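Local coordinates for aspartate--tRNA(Asp/Asn) ligase (Thermus thermophilus, PDB 1N9W), which attaches L-aspartate to both tRNA(Asp) and tRNA(Asn) with similar efficiency, first activating it with ATP to form aspartyl-AMP, at residues A58-G63 / E81-S86; Y317-R322 / G332-F337; Y325-E330 / G349-H354. One frame throughout, in Å; residues are numbered along the deposited sequence.

Contact 1. Residues A58-G63 / E81-S86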
ATOM      1  N   ALA B  58     -16.513  -8.976 -23.862  1.00 18.51           N
ATOM      2  CA  ALA B  58     -15.354  -9.722 -23.384  1.00 17.30           C
ATOM      3  C   ALA B  58     -15.236 -10.940 -24.288  1.00 18.35           C
ATOM      4  O   ALA B  58     -16.222 -11.640 -24.528  1.00 16.19           O
ATOM      5  CB  ALA B  58     -15.554 -10.144 -21.936  1.00 15.83           C
ATOM      6  N   LEU B  59     -14.032 -11.193 -24.788  1.00 18.51           N
ATOM      7  CA  LEU B  59     -13.813 -12.308 -25.702  1.00 19.74           C
ATOM      8  C   LEU B  59     -12.636 -13.217 -25.393  1.00 20.60           C
ATOM      9  O   LEU B  59     -11.709 -12.874 -24.656  1.00 19.59           O
ATOM     10  CB  LEU B  59     -13.566 -11.774 -27.112  1.00 20.50           C
ATOM     11  CG  LEU B  59     -14.446 -10.735 -27.777  1.00 23.63           C
ATOM     12  CD1 LEU B  59     -13.798 -10.382 -29.100  1.00 22.95           C
ATOM     13  CD2 LEU B  59     -15.851 -11.260 -27.978  1.00 23.50           C
ATOM     14  N   ARG B  60     -12.685 -14.383 -26.013  1.00 19.25           N
ATOM     15  CA  ARG B  60     -11.605 -15.337 -25.934  1.00 19.74           C
ATOM     16  C   ARG B  60     -11.333 -15.630 -27.407  1.00 19.99           C
ATOM     17  O   ARG B  60     -12.273 -15.859 -28.174  1.00 18.28           O
ATOM     18  CB  ARG B  60     -12.046 -16.607 -25.211  1.00 23.13           C
ATOM     19  CG  ARG B  60     -11.053 -17.736 -25.324  1.00 25.84           C
ATOM     20  CD  ARG B  60     -11.405 -18.877 -24.395  1.00 29.47           C
ATOM     21  NE  ARG B  60     -10.812 -20.105 -24.876  1.00 33.79           N
ATOM     22  CZ  ARG B  60     -11.272 -20.804 -25.909  1.00 36.70           C
ATOM     23  NH1 ARG B  60     -12.349 -20.403 -26.569  1.00 36.09           N
ATOM     24  NH2 ARG B  60     -10.628 -21.897 -26.311  1.00 38.93           N
ATOM     25  N   VAL B  61     -10.068 -15.568 -27.808  1.00 19.25           N
ATOM     26  CA  VAL B  61      -9.690 -15.840 -29.188  1.00 20.32           C
ATOM     27  C   VAL B  61      -8.561 -16.858 -29.288  1.00 21.76           C
ATOM     28  O   VAL B  61      -7.533 -16.748 -28.610  1.00 21.29           O
ATOM     29  CB  VAL B  61      -9.216 -14.570 -29.946  1.00 20.12           C
ATOM     30  CG1 VAL B  61      -8.666 -14.973 -31.328  1.00 18.70           C
ATOM     31  CG2 VAL B  61     -10.366 -13.562 -30.105  1.00 18.06           C
ATOM     32  N   ARG B  62      -8.767 -17.853 -30.142  1.00 23.92           N
ATOM     33  CA  ARG B  62      -7.760 -18.888 -30.382  1.00 25.88           C
ATOM     34  C   ARG B  62      -7.336 -18.745 -31.840  1.00 24.29           C
ATOM     35  O   ARG B  62      -8.177 -18.747 -32.739  1.00 23.70           O
ATOM     36  CB  ARG B  62      -8.356 -20.277 -30.134  1.00 28.72           C
ATOM     37  CG  ARG B  62      -7.444 -21.429 -30.550  1.00 37.42           C
ATOM     38  CD  ARG B  62      -8.015 -22.783 -30.126  1.00 43.16           C
ATOM     39  NE  ARG B  62      -9.284 -23.121 -30.798  1.00 47.39           N
ATOM     40  CZ  ARG B  62      -9.376 -23.728 -31.979  1.00 47.37           C
ATOM     41  NH1 ARG B  62      -8.277 -24.077 -32.641  1.00 50.26           N
ATOM     42  NH2 ARG B  62     -10.566 -23.997 -32.488  1.00 47.03           N
ATOM     43  N   GLY B  63      -6.038 -18.612 -32.077  1.00 23.71           N
ATOM     44  CA  GLY B  63      -5.578 -18.459 -33.443  1.00 23.68           C
ATOM     45  C   GLY B  63      -4.084 -18.425 -33.682  1.00 23.33           C
ATOM     46  O   GLY B  63      -3.286 -18.493 -32.745  1.00 21.22           O
ATOM     47  N   GLU B  81     -10.978 -19.656 -33.781  1.00 29.37           N
ATOM     48  CA  GLU B  81     -12.176 -19.687 -32.953  1.00 30.17           C
ATOM     49  C   GLU B  81     -12.352 -18.379 -32.185  1.00 27.21           C
ATOM     50  O   GLU B  81     -11.386 -17.803 -31.696  1.00 25.85           O
ATOM     51  CB  GLU B  81     -12.079 -20.877 -31.986  1.00 30.07           C
ATOM     52  CG  GLU B  81     -13.077 -20.885 -30.834  1.00 35.46           C
ATOM     53  CD  GLU B  81     -12.996 -22.174 -30.002  1.00 37.35           C
ATOM     54  OE1 GLU B  81     -11.892 -22.751 -29.887  1.00 35.47           O
ATOM     55  OE2 GLU B  81     -14.034 -22.586 -29.449  1.00 38.93           O
ATOM     56  N   VAL B  82     -13.589 -17.909 -32.107  1.00 25.57           N
ATOM     57  CA  VAL B  82     -13.882 -16.694 -31.373  1.00 24.71           C
ATOM     58  C   VAL B  82     -15.070 -17.001 -30.459  1.00 24.85           C
ATOM     59  O   VAL B  82     -16.134 -17.407 -30.926  1.00 25.97           O
ATOM     60  CB  VAL B  82     -14.204 -15.510 -32.337  1.00 21.67           C
ATOM     61  CG1 VAL B  82     -14.563 -14.267 -31.551  1.00 18.24           C
ATOM     62  CG2 VAL B  82     -12.991 -15.221 -33.216  1.00 20.60           C
ATOM     63  N   GLU B  83     -14.857 -16.852 -29.152  1.00 25.33           N
ATOM     64  CA  GLU B  83     -15.897 -17.104 -28.150  1.00 25.09           C
ATOM     65  C   GLU B  83     -16.192 -15.794 -27.418  1.00 24.62           C
ATOM     66  O   GLU B  83     -15.277 -15.124 -26.940  1.00 23.67           O
ATOM     67  CB  GLU B  83     -15.435 -18.168 -27.131  1.00 24.10           C
ATOM     68  CG  GLU B  83     -16.464 -18.426 -26.011  1.00 25.24           C
ATOM     69  CD  GLU B  83     -16.013 -19.433 -24.938  1.00 25.65           C
ATOM     70  OE1 GLU B  83     -16.829 -19.746 -24.043  1.00 27.58           O
ATOM     71  OE2 GLU B  83     -14.864 -19.911 -24.976  1.00 28.26           O
ATOM     72  N   VAL B  84     -17.468 -15.430 -27.351  1.00 24.21           N
ATOM     73  CA  VAL B  84     -17.871 -14.216 -26.661  1.00 24.75           C
ATOM     74  C   VAL B  84     -18.156 -14.624 -25.223  1.00 24.32           C
ATOM     75  O   VAL B  84     -19.102 -15.356 -24.965  1.00 24.12           O
ATOM     76  CB  VAL B  84     -19.145 -13.611 -27.293  1.00 25.07           C
ATOM     77  CG1 VAL B  84     -19.418 -12.220 -26.727  1.00 23.17           C
ATOM     78  CG2 VAL B  84     -18.980 -13.543 -28.801  1.00 23.96           C
ATOM     79  N   LEU B  85     -17.313 -14.172 -24.299  1.00 22.43           N
ATOM     80  CA  LEU B  85     -17.464 -14.510 -22.885  1.00 21.82           C
ATOM     81  C   LEU B  85     -18.549 -13.672 -22.215  1.00 22.81           C
ATOM     82  O   LEU B  85     -19.219 -14.128 -21.290  1.00 23.29           O
ATOM     83  CB  LEU B  85     -16.129 -14.290 -22.164  1.00 21.39           C
ATOM     84  CG  LEU B  85     -14.958 -15.072 -22.764  1.00 22.78           C
ATOM     85  CD1 LEU B  85     -13.643 -14.633 -22.132  1.00 19.56           C
ATOM     86  CD2 LEU B  85     -15.207 -16.574 -22.542  1.00 21.39           C
ATOM     87  N   SER B  86     -18.712 -12.444 -22.693  1.00 21.88           N
ATOM     88  CA  SER B  86     -19.700 -11.539 -22.132  1.00 20.74           C
ATOM     89  C   SER B  86     -19.996 -10.441 -23.137  1.00 19.54           C
ATOM     90  O   SER B  86     -19.245  -9.477 -23.256  1.00 20.73           O
ATOM     91  CB  SER B  86     -19.164 -10.919 -20.841  1.00 20.14           C
ATOM     92  OG  SER B  86     -20.090 -10.032 -20.272  1.00 20.88           O
TER
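From Arg62 opposite Glu81 to Leu59 opposite Val84, the strands 58-63 and 81-84 run antiparallel with axes 4.8 Å apart, and a classic beta bulge then sets both Leu85 and Ser86 against Ala58. Ala58 O accepts from Leu85 N at 2.8 Å and from Ser86 N at 3.2 Å, both donors reaching it from the same face of its carbonyl plane. Arg60 and Glu83 form a hydrogen-bonded pair, as do Arg62 and Glu81, and these four side chains share one face of the sheet as a salt-bridge network. The Arg62 chain bends at chi3 (65°) and turns side-on to Glu81. Arg62 NE meets the anti lone pair of Glu81 OE1 at 2.8 Å, while Arg62 NH2 reaches the same oxygen from above the carboxylate plane at 3.2 Å. That oxygen lies in the guanidinium plane, with the two flat groups 84° apart. An alanine in place of Arg62 would probably leave Glu81 OE1 with only the long ion pair to Arg60 NH2 (3.9 Å) in this network and its carboxylate freer to turn. Arg60, extended from CG to NE, brings NH1 within 3.0 Å of Glu83 OE2, and its NE pairs with Glu17. On the Arg60 side, Leu85 CD1 reaches the Leu59 carbonyl and packs on Arg60 CB. On the other face, Leu59 and Val84 lie side by side, CD2 to CG1 at 3.9 Å. Ser86 OG bonds to Met384 O of the second subunit, whose Phe223 packs on Leu85. Within the OB-fold anticodon-binding domain, strand 58-67 is flanked here by strand 81-84 and strand 15-28, where Leu59 and Val61 make backbone bonds to Gly20 and Leu18.

Contact 2. Residues Y317-R322 / G332-F337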
ATOM      1  N   TYR B 317      11.163  28.448   5.406  1.00 65.50           N
ATOM      2  CA  TYR B 317       9.923  29.213   5.336  1.00 66.08           C
ATOM      3  C   TYR B 317       9.722  29.986   6.638  1.00 67.69           C
ATOM      4  O   TYR B 317      10.213  29.574   7.689  1.00 68.22           O
ATOM      5  CB  TYR B 317       8.727  28.285   5.116  1.00 64.55           C
ATOM      6  CG  TYR B 317       8.491  27.870   3.681  1.00 63.00           C
ATOM      7  CD1 TYR B 317       9.409  27.073   2.997  1.00 62.18           C
ATOM      8  CD2 TYR B 317       7.339  28.273   3.007  1.00 62.28           C
ATOM      9  CE1 TYR B 317       9.183  26.687   1.677  1.00 61.52           C
ATOM     10  CE2 TYR B 317       7.105  27.895   1.688  1.00 61.27           C
ATOM     11  CZ  TYR B 317       8.030  27.104   1.029  1.00 60.55           C
ATOM     12  OH  TYR B 317       7.808  26.734  -0.275  1.00 59.04           O
ATOM     13  N   PRO B 318       9.008  31.125   6.581  1.00 69.08           N
ATOM     14  CA  PRO B 318       8.744  31.950   7.768  1.00 69.51           C
ATOM     15  C   PRO B 318       7.918  31.177   8.798  1.00 69.76           C
ATOM     16  O   PRO B 318       6.946  30.514   8.445  1.00 69.85           O
ATOM     17  CB  PRO B 318       7.969  33.136   7.197  1.00 68.93           C
ATOM     18  CG  PRO B 318       8.533  33.267   5.821  1.00 69.19           C
ATOM     19  CD  PRO B 318       8.584  31.830   5.357  1.00 69.66           C
ATOM     20  N   ARG B 319       8.297  31.266  10.066  1.00 70.16           N
ATOM     21  CA  ARG B 319       7.565  30.560  11.105  1.00 71.16           C
ATOM     22  C   ARG B 319       6.063  30.798  11.024  1.00 71.33           C
ATOM     23  O   ARG B 319       5.266  29.915  11.349  1.00 71.57           O
ATOM     24  CB  ARG B 319       8.055  30.969  12.491  1.00 71.87           C
ATOM     25  CG  ARG B 319       9.422  30.442  12.865  1.00 73.75           C
ATOM     26  CD  ARG B 319       9.630  30.610  14.357  1.00 75.08           C
ATOM     27  NE  ARG B 319       8.542  29.985  15.108  1.00 77.03           N
ATOM     28  CZ  ARG B 319       8.361  30.114  16.420  1.00 77.56           C
ATOM     29  NH1 ARG B 319       9.198  30.849  17.138  1.00 77.58           N
ATOM     30  NH2 ARG B 319       7.345  29.504  17.014  1.00 77.52           N
ATOM     31  N   SER B 320       5.674  31.991  10.588  1.00 71.24           N
ATOM     32  CA  SER B 320       4.256  32.342  10.482  1.00 71.42           C
ATOM     33  C   SER B 320       3.512  31.543   9.413  1.00 70.74           C
ATOM     34  O   SER B 320       2.285  31.453   9.441  1.00 69.95           O
ATOM     35  CB  SER B 320       4.108  33.839  10.191  1.00 71.42           C
ATOM     36  OG  SER B 320       4.763  34.197   8.988  1.00 71.50           O
ATOM     37  N   VAL B 321       4.260  30.958   8.481  1.00 70.28           N
ATOM     38  CA  VAL B 321       3.674  30.175   7.397  1.00 69.35           C
ATOM     39  C   VAL B 321       3.526  28.690   7.739  1.00 67.98           C
ATOM     40  O   VAL B 321       2.563  28.045   7.328  1.00 68.22           O
ATOM     41  CB  VAL B 321       4.522  30.294   6.111  1.00 69.77           C
ATOM     42  CG1 VAL B 321       3.864  29.527   4.977  1.00 71.10           C
ATOM     43  CG2 VAL B 321       4.697  31.753   5.740  1.00 70.19           C
ATOM     44  N   ARG B 322       4.485  28.156   8.490  1.00 66.24           N
ATOM     45  CA  ARG B 322       4.469  26.749   8.879  1.00 63.84           C
ATOM     46  C   ARG B 322       3.812  26.524  10.240  1.00 62.69           C
ATOM     47  O   ARG B 322       3.815  27.410  11.097  1.00 62.60           O
ATOM     48  CB  ARG B 322       5.893  26.198   8.914  1.00 63.13           C
ATOM     49  CG  ARG B 322       6.624  26.259   7.586  1.00 62.51           C
ATOM     50  CD  ARG B 322       5.796  25.656   6.465  1.00 61.86           C
ATOM     51  NE  ARG B 322       6.650  25.094   5.426  1.00 61.38           N
ATOM     52  CZ  ARG B 322       6.260  24.857   4.179  1.00 61.75           C
ATOM     53  NH1 ARG B 322       5.020  25.140   3.800  1.00 62.05           N
ATOM     54  NH2 ARG B 322       7.117  24.336   3.312  1.00 62.56           N
ATOM     55  N   GLY B 332      13.957  33.721  12.173  1.00 76.09           N
ATOM     56  CA  GLY B 332      12.570  33.828  11.763  1.00 74.79           C
ATOM     57  C   GLY B 332      12.071  32.667  10.922  1.00 73.46           C
ATOM     58  O   GLY B 332      10.864  32.441  10.828  1.00 73.21           O
ATOM     59  N   THR B 333      12.996  31.926  10.316  1.00 71.88           N
ATOM     60  CA  THR B 333      12.631  30.798   9.463  1.00 69.74           C
ATOM     61  C   THR B 333      12.352  29.508  10.231  1.00 68.49           C
ATOM     62  O   THR B 333      12.166  29.514  11.450  1.00 68.29           O
ATOM     63  CB  THR B 333      13.733  30.510   8.413  1.00 69.19           C
ATOM     64  OG1 THR B 333      14.934  30.089   9.070  1.00 67.63           O
ATOM     65  CG2 THR B 333      14.024  31.753   7.587  1.00 68.25           C
ATOM     66  N   THR B 334      12.314  28.404   9.490  1.00 67.26           N
ATOM     67  CA  THR B 334      12.069  27.077  10.045  1.00 64.70           C
ATOM     68  C   THR B 334      12.803  26.047   9.198  1.00 63.39           C
ATOM     69  O   THR B 334      13.203  26.333   8.071  1.00 62.89           O
ATOM     70  CB  THR B 334      10.564  26.724  10.038  1.00 64.26           C
ATOM     71  OG1 THR B 334      10.015  26.998   8.745  1.00 62.55           O
ATOM     72  CG2 THR B 334       9.820  27.529  11.083  1.00 65.04           C
ATOM     73  N   ARG B 335      12.983  24.850   9.747  1.00 62.07           N
ATOM     74  CA  ARG B 335      13.660  23.777   9.031  1.00 61.24           C
ATOM     75  C   ARG B 335      12.662  23.009   8.172  1.00 60.42           C
ATOM     76  O   ARG B 335      12.591  21.780   8.223  1.00 60.94           O
ATOM     77  CB  ARG B 335      14.332  22.827  10.017  1.00 61.88           C
ATOM     78  CG  ARG B 335      15.462  23.458  10.792  1.00 62.68           C
ATOM     79  CD  ARG B 335      16.114  22.443  11.704  1.00 63.65           C
ATOM     80  NE  ARG B 335      17.244  23.017  12.423  1.00 64.34           N
ATOM     81  CZ  ARG B 335      18.006  22.342  13.273  1.00 64.32           C
ATOM     82  NH1 ARG B 335      17.759  21.061  13.513  1.00 64.30           N
ATOM     83  NH2 ARG B 335      19.015  22.949  13.883  1.00 64.15           N
ATOM     84  N   SER B 336      11.891  23.751   7.387  1.00 59.18           N
ATOM     85  CA  SER B 336      10.889  23.173   6.509  1.00 57.44           C
ATOM     86  C   SER B 336      11.297  23.360   5.051  1.00 56.22           C
ATOM     87  O   SER B 336      12.196  24.148   4.747  1.00 54.95           O
ATOM     88  CB  SER B 336       9.534  23.839   6.756  1.00 58.14           C
ATOM     89  OG  SER B 336       9.617  25.237   6.539  1.00 58.34           O
ATOM     90  N   PHE B 337      10.634  22.629   4.156  1.00 53.56           N
ATOM     91  CA  PHE B 337      10.918  22.711   2.727  1.00 51.15           C
ATOM     92  C   PHE B 337       9.742  22.205   1.887  1.00 49.53           C
ATOM     93  O   PHE B 337       8.922  21.417   2.355  1.00 48.32           O
ATOM     94  CB  PHE B 337      12.188  21.908   2.388  1.00 52.16           C
ATOM     95  CG  PHE B 337      12.060  20.420   2.621  1.00 52.32           C
ATOM     96  CD1 PHE B 337      11.386  19.609   1.711  1.00 52.13           C
ATOM     97  CD2 PHE B 337      12.590  19.836   3.767  1.00 52.89           C
ATOM     98  CE1 PHE B 337      11.240  18.239   1.938  1.00 51.92           C
ATOM     99  CE2 PHE B 337      12.450  18.466   4.004  1.00 53.34           C
ATOM    100  CZ  PHE B 337      11.772  17.671   3.087  1.00 52.69           C
TER
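Thr334 OG1 donates to Tyr317 O at 2.8 Å, standing above the carbonyl plane. Its chi1 of 49° puts OG1 between the backbone N and the carbonyl carbon, and the same hydroxyl accepts from Ser336 OG at 2.9 Å. Ser336 OG in turn accepts from Arg322 NE at 3.2 Å, close to the guanidinium plane, so a chain of bonds runs from arginine through two hydroxyls to a backbone carbonyl. At the start of 332-337, Arg319 N gives a nearly straight bond to Gly332 O (2.9 Å, 165° at the hydrogen). Arg319 CG also packs on Thr334 CG2 at 3.4 Å.

Arg322 folds back over its own segment: NH2 sits 3.4 Å above the centre of the Tyr317 ring. A salt bridge from NH2 to Asp338 holds the far end of the guanidinium. The turn that brings Arg322 round is tied by Val321 N to Pro318 O at 2.7 Å. The arginine borders the predicted aspartate-binding site.

The contact closes the base of the loop that joins strands 311-315 and 336-341, antiparallel neighbours in the class II catalytic sheet. Phe337 at the start of the second strand packs against Phe313 and helix 227-248, while the Tyr317 ring meets that of His272.

Contact 3. Residues Y325-E330 / G349-H354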
ATOM      1  N   TYR B 325       4.430  23.041  15.012  1.00 58.94           N
ATOM      2  CA  TYR B 325       5.312  21.898  15.259  1.00 58.88           C
ATOM      3  C   TYR B 325       6.560  21.901  14.383  1.00 58.38           C
ATOM      4  O   TYR B 325       7.411  21.020  14.502  1.00 58.59           O
ATOM      5  CB  TYR B 325       4.547  20.578  15.089  1.00 59.85           C
ATOM      6  CG  TYR B 325       3.766  20.428  13.798  1.00 60.89           C
ATOM      7  CD1 TYR B 325       4.406  20.457  12.557  1.00 61.06           C
ATOM      8  CD2 TYR B 325       2.384  20.235  13.821  1.00 61.30           C
ATOM      9  CE1 TYR B 325       3.689  20.297  11.374  1.00 61.53           C
ATOM     10  CE2 TYR B 325       1.658  20.073  12.644  1.00 62.03           C
ATOM     11  CZ  TYR B 325       2.317  20.107  11.425  1.00 62.18           C
ATOM     12  OH  TYR B 325       1.603  19.953  10.262  1.00 62.80           O
ATOM     13  N   THR B 326       6.671  22.899  13.513  1.00 57.73           N
ATOM     14  CA  THR B 326       7.824  23.004  12.632  1.00 57.80           C
ATOM     15  C   THR B 326       9.024  23.529  13.414  1.00 59.12           C
ATOM     16  O   THR B 326       8.956  24.600  14.009  1.00 58.35           O
ATOM     17  CB  THR B 326       7.537  23.954  11.466  1.00 56.85           C
ATOM     18  OG1 THR B 326       6.297  23.586  10.854  1.00 55.93           O
ATOM     19  CG2 THR B 326       8.649  23.873  10.430  1.00 55.39           C
ATOM     20  N   TYR B 327      10.115  22.767  13.406  1.00 61.02           N
ATOM     21  CA  TYR B 327      11.333  23.144  14.114  1.00 62.52           C
ATOM     22  C   TYR B 327      11.738  24.566  13.724  1.00 64.27           C
ATOM     23  O   TYR B 327      12.077  24.832  12.570  1.00 62.88           O
ATOM     24  CB  TYR B 327      12.475  22.178  13.775  1.00 62.29           C
ATOM     25  CG  TYR B 327      13.617  22.199  14.768  1.00 61.90           C
ATOM     26  CD1 TYR B 327      13.649  21.310  15.842  1.00 62.47           C
ATOM     27  CD2 TYR B 327      14.646  23.132  14.656  1.00 62.74           C
ATOM     28  CE1 TYR B 327      14.678  21.352  16.785  1.00 63.55           C
ATOM     29  CE2 TYR B 327      15.680  23.185  15.595  1.00 63.63           C
ATOM     30  CZ  TYR B 327      15.688  22.293  16.657  1.00 64.10           C
ATOM     31  OH  TYR B 327      16.698  22.346  17.595  1.00 63.87           O
ATOM     32  N   PRO B 328      11.693  25.503  14.689  1.00 65.97           N
ATOM     33  CA  PRO B 328      12.052  26.905  14.464  1.00 67.65           C
ATOM     34  C   PRO B 328      13.539  27.136  14.227  1.00 69.63           C
ATOM     35  O   PRO B 328      14.385  26.398  14.726  1.00 69.29           O
ATOM     36  CB  PRO B 328      11.573  27.594  15.739  1.00 66.95           C
ATOM     37  CG  PRO B 328      10.450  26.722  16.202  1.00 66.72           C
ATOM     38  CD  PRO B 328      11.031  25.349  15.994  1.00 66.06           C
ATOM     39  N   GLU B 329      13.845  28.177  13.463  1.00 72.63           N
ATOM     40  CA  GLU B 329      15.221  28.548  13.169  1.00 76.17           C
ATOM     41  C   GLU B 329      15.373  29.921  13.813  1.00 77.87           C
ATOM     42  O   GLU B 329      14.400  30.665  13.931  1.00 77.88           O
ATOM     43  CB  GLU B 329      15.428  28.630  11.658  1.00 77.35           C
ATOM     44  CG  GLU B 329      16.876  28.478  11.195  1.00 79.80           C
ATOM     45  CD  GLU B 329      17.420  27.071  11.405  1.00 80.56           C
ATOM     46  OE1 GLU B 329      17.357  26.574  12.548  1.00 81.00           O
ATOM     47  OE2 GLU B 329      17.904  26.463  10.426  1.00 81.56           O
ATOM     48  N   GLU B 330      16.577  30.272  14.242  1.00 79.86           N
ATOM     49  CA  GLU B 330      16.758  31.579  14.868  1.00 81.47           C
ATOM     50  C   GLU B 330      17.146  32.662  13.873  1.00 81.06           C
ATOM     51  O   GLU B 330      18.280  33.132  13.844  1.00 81.81           O
ATOM     52  CB  GLU B 330      17.787  31.510  15.994  1.00 83.41           C
ATOM     53  CG  GLU B 330      17.893  32.825  16.739  1.00 86.49           C
ATOM     54  CD  GLU B 330      16.531  33.431  17.011  1.00 88.47           C
ATOM     55  OE1 GLU B 330      15.765  32.842  17.808  1.00 90.14           O
ATOM     56  OE2 GLU B 330      16.214  34.487  16.421  1.00 89.46           O
ATOM     57  N   GLY B 349       7.268  19.329   3.717  1.00 44.40           N
ATOM     58  CA  GLY B 349       7.681  18.734   4.970  1.00 43.63           C
ATOM     59  C   GLY B 349       8.822  19.470   5.635  1.00 44.31           C
ATOM     60  O   GLY B 349       9.136  20.607   5.280  1.00 45.48           O
ATOM     61  N   GLY B 350       9.445  18.818   6.609  1.00 43.35           N
ATOM     62  CA  GLY B 350      10.559  19.422   7.315  1.00 41.02           C
ATOM     63  C   GLY B 350      10.731  18.804   8.688  1.00 39.84           C
ATOM     64  O   GLY B 350       9.969  17.919   9.081  1.00 38.24           O
ATOM     65  N   GLN B 351      11.737  19.263   9.422  1.00 38.14           N
ATOM     66  CA  GLN B 351      11.978  18.748  10.760  1.00 37.24           C
ATOM     67  C   GLN B 351      10.921  19.301  11.713  1.00 37.59           C
ATOM     68  O   GLN B 351      10.485  20.441  11.554  1.00 37.31           O
ATOM     69  CB  GLN B 351      13.383  19.136  11.222  1.00 37.35           C
ATOM     70  CG  GLN B 351      13.643  18.871  12.691  1.00 37.73           C
ATOM     71  CD  GLN B 351      15.121  18.762  13.010  1.00 37.38           C
ATOM     72  OE1 GLN B 351      15.964  19.332  12.312  1.00 36.73           O
ATOM     73  NE2 GLN B 351      15.443  18.034  14.074  1.00 36.45           N
ATOM     74  N   ARG B 352      10.495  18.490  12.680  1.00 37.16           N
ATOM     75  CA  ARG B 352       9.494  18.910  13.659  1.00 39.14           C
ATOM     76  C   ARG B 352      10.210  19.196  14.975  1.00 41.33           C
ATOM     77  O   ARG B 352      11.414  18.981  15.089  1.00 42.03           O
ATOM     78  CB  ARG B 352       8.456  17.806  13.928  1.00 38.21           C
ATOM     79  CG  ARG B 352       8.260  16.763  12.830  1.00 40.36           C
ATOM     80  CD  ARG B 352       7.570  17.337  11.613  1.00 40.04           C
ATOM     81  NE  ARG B 352       7.308  16.331  10.591  1.00 40.60           N
ATOM     82  CZ  ARG B 352       6.719  16.600   9.430  1.00 40.90           C
ATOM     83  NH1 ARG B 352       6.337  17.840   9.152  1.00 39.07           N
ATOM     84  NH2 ARG B 352       6.516  15.635   8.542  1.00 40.69           N
ATOM     85  N   ILE B 353       9.458  19.667  15.966  1.00 42.81           N
ATOM     86  CA  ILE B 353      10.000  19.963  17.293  1.00 45.30           C
ATOM     87  C   ILE B 353       9.807  18.722  18.169  1.00 45.72           C
ATOM     88  O   ILE B 353       8.707  18.176  18.241  1.00 45.91           O
ATOM     89  CB  ILE B 353       9.258  21.158  17.945  1.00 46.41           C
ATOM     90  CG1 ILE B 353       9.449  22.415  17.092  1.00 46.04           C
ATOM     91  CG2 ILE B 353       9.769  21.389  19.366  1.00 45.86           C
ATOM     92  CD1 ILE B 353       8.579  23.582  17.515  1.00 48.48           C
ATOM     93  N   HIS B 354      10.868  18.283  18.843  1.00 47.12           N
ATOM     94  CA  HIS B 354      10.788  17.089  19.688  1.00 48.08           C
ATOM     95  C   HIS B 354      10.777  17.351  21.185  1.00 50.09           C
ATOM     96  O   HIS B 354      10.339  16.502  21.960  1.00 49.53           O
ATOM     97  CB  HIS B 354      11.939  16.141  19.367  1.00 47.47           C
ATOM     98  CG  HIS B 354      13.287  16.787  19.433  1.00 46.44           C
ATOM     99  ND1 HIS B 354      13.715  17.705  18.501  1.00 45.71           N
ATOM    100  CD2 HIS B 354      14.309  16.629  20.307  1.00 46.12           C
ATOM    101  CE1 HIS B 354      14.948  18.084  18.795  1.00 45.49           C
ATOM    102  NE2 HIS B 354      15.329  17.448  19.884  1.00 46.25           N
TER
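A chi1 of -161° sets CG of Tyr327 anti to its backbone N, and Gln351 CG is likewise anti (chi1 169°); from there the two side chains run side by side in the same direction, with Gln351 extended beyond CG. Gln351 CD lies over one face of the tyrosine ring, with amide and ring planes 29° apart, and CG touches Tyr327 CB at 3.7 Å. The amide is steadied by a hydrogen bond from Arg335 NH1 to OE1. At the ring edge, Tyr327 CD1 comes within 3.3 Å of Arg352 O, while CE1 meets His354 CE1 at 3.8 Å.

Two backbone bonds fix this placing: Tyr327 N to Gln351 O at 3.0 Å and Ile353 N to Tyr325 O at 2.9 Å. Together they make a single bridge between Thr326 and Arg352 where the loop 325-330 meets residues 351-353; strand 344-351 is one of the antiparallel strands of the class II synthetase catalytic fold. Arg352 belongs to the predicted aspartate-binding site. Arg352 CB touches Tyr325 O at 3.4 Å, although the side chain leaves the backbone away from the loop. Its guanidinium forms a salt bridge with Glu220, and Gly350 O lies over one face of it, off centre.

Beyond the bridge, Ile353 CD1 presses against Pro328 CD at 3.4 Å, a tight contact between side chains crossing at about a right angle. The isoleucine also packs on Glu358, Leu359 and Ser362 of helix 356-364, and His354 lies against Ser86 of the second subunit.

Overall arrangement
Contact 1 belongs to the anticodon-binding OB-fold domain, and its centre is 61 Å from those of contacts 2 and 3 in the catalytic domain, on opposite sides of the chain's centre. In contact 1, the side chain of Val61 is about 10 Å from those of the tRNA-contacting Gln44 and Glu76. Contacts 2 and 3 have centres 8 Å apart and interlock, their segments alternating along the chain. Phe337 N probably bonds to Gly349 O at 2.8 Å, joining strands 336-341 and 344-351, and Thr334 packs on Thr326. Both approach the predicted aspartate site: measured between side chains, Arg352 of contact 3 is about 7 Å from Ser348 and Arg322 of contact 2 about 4 Å from it.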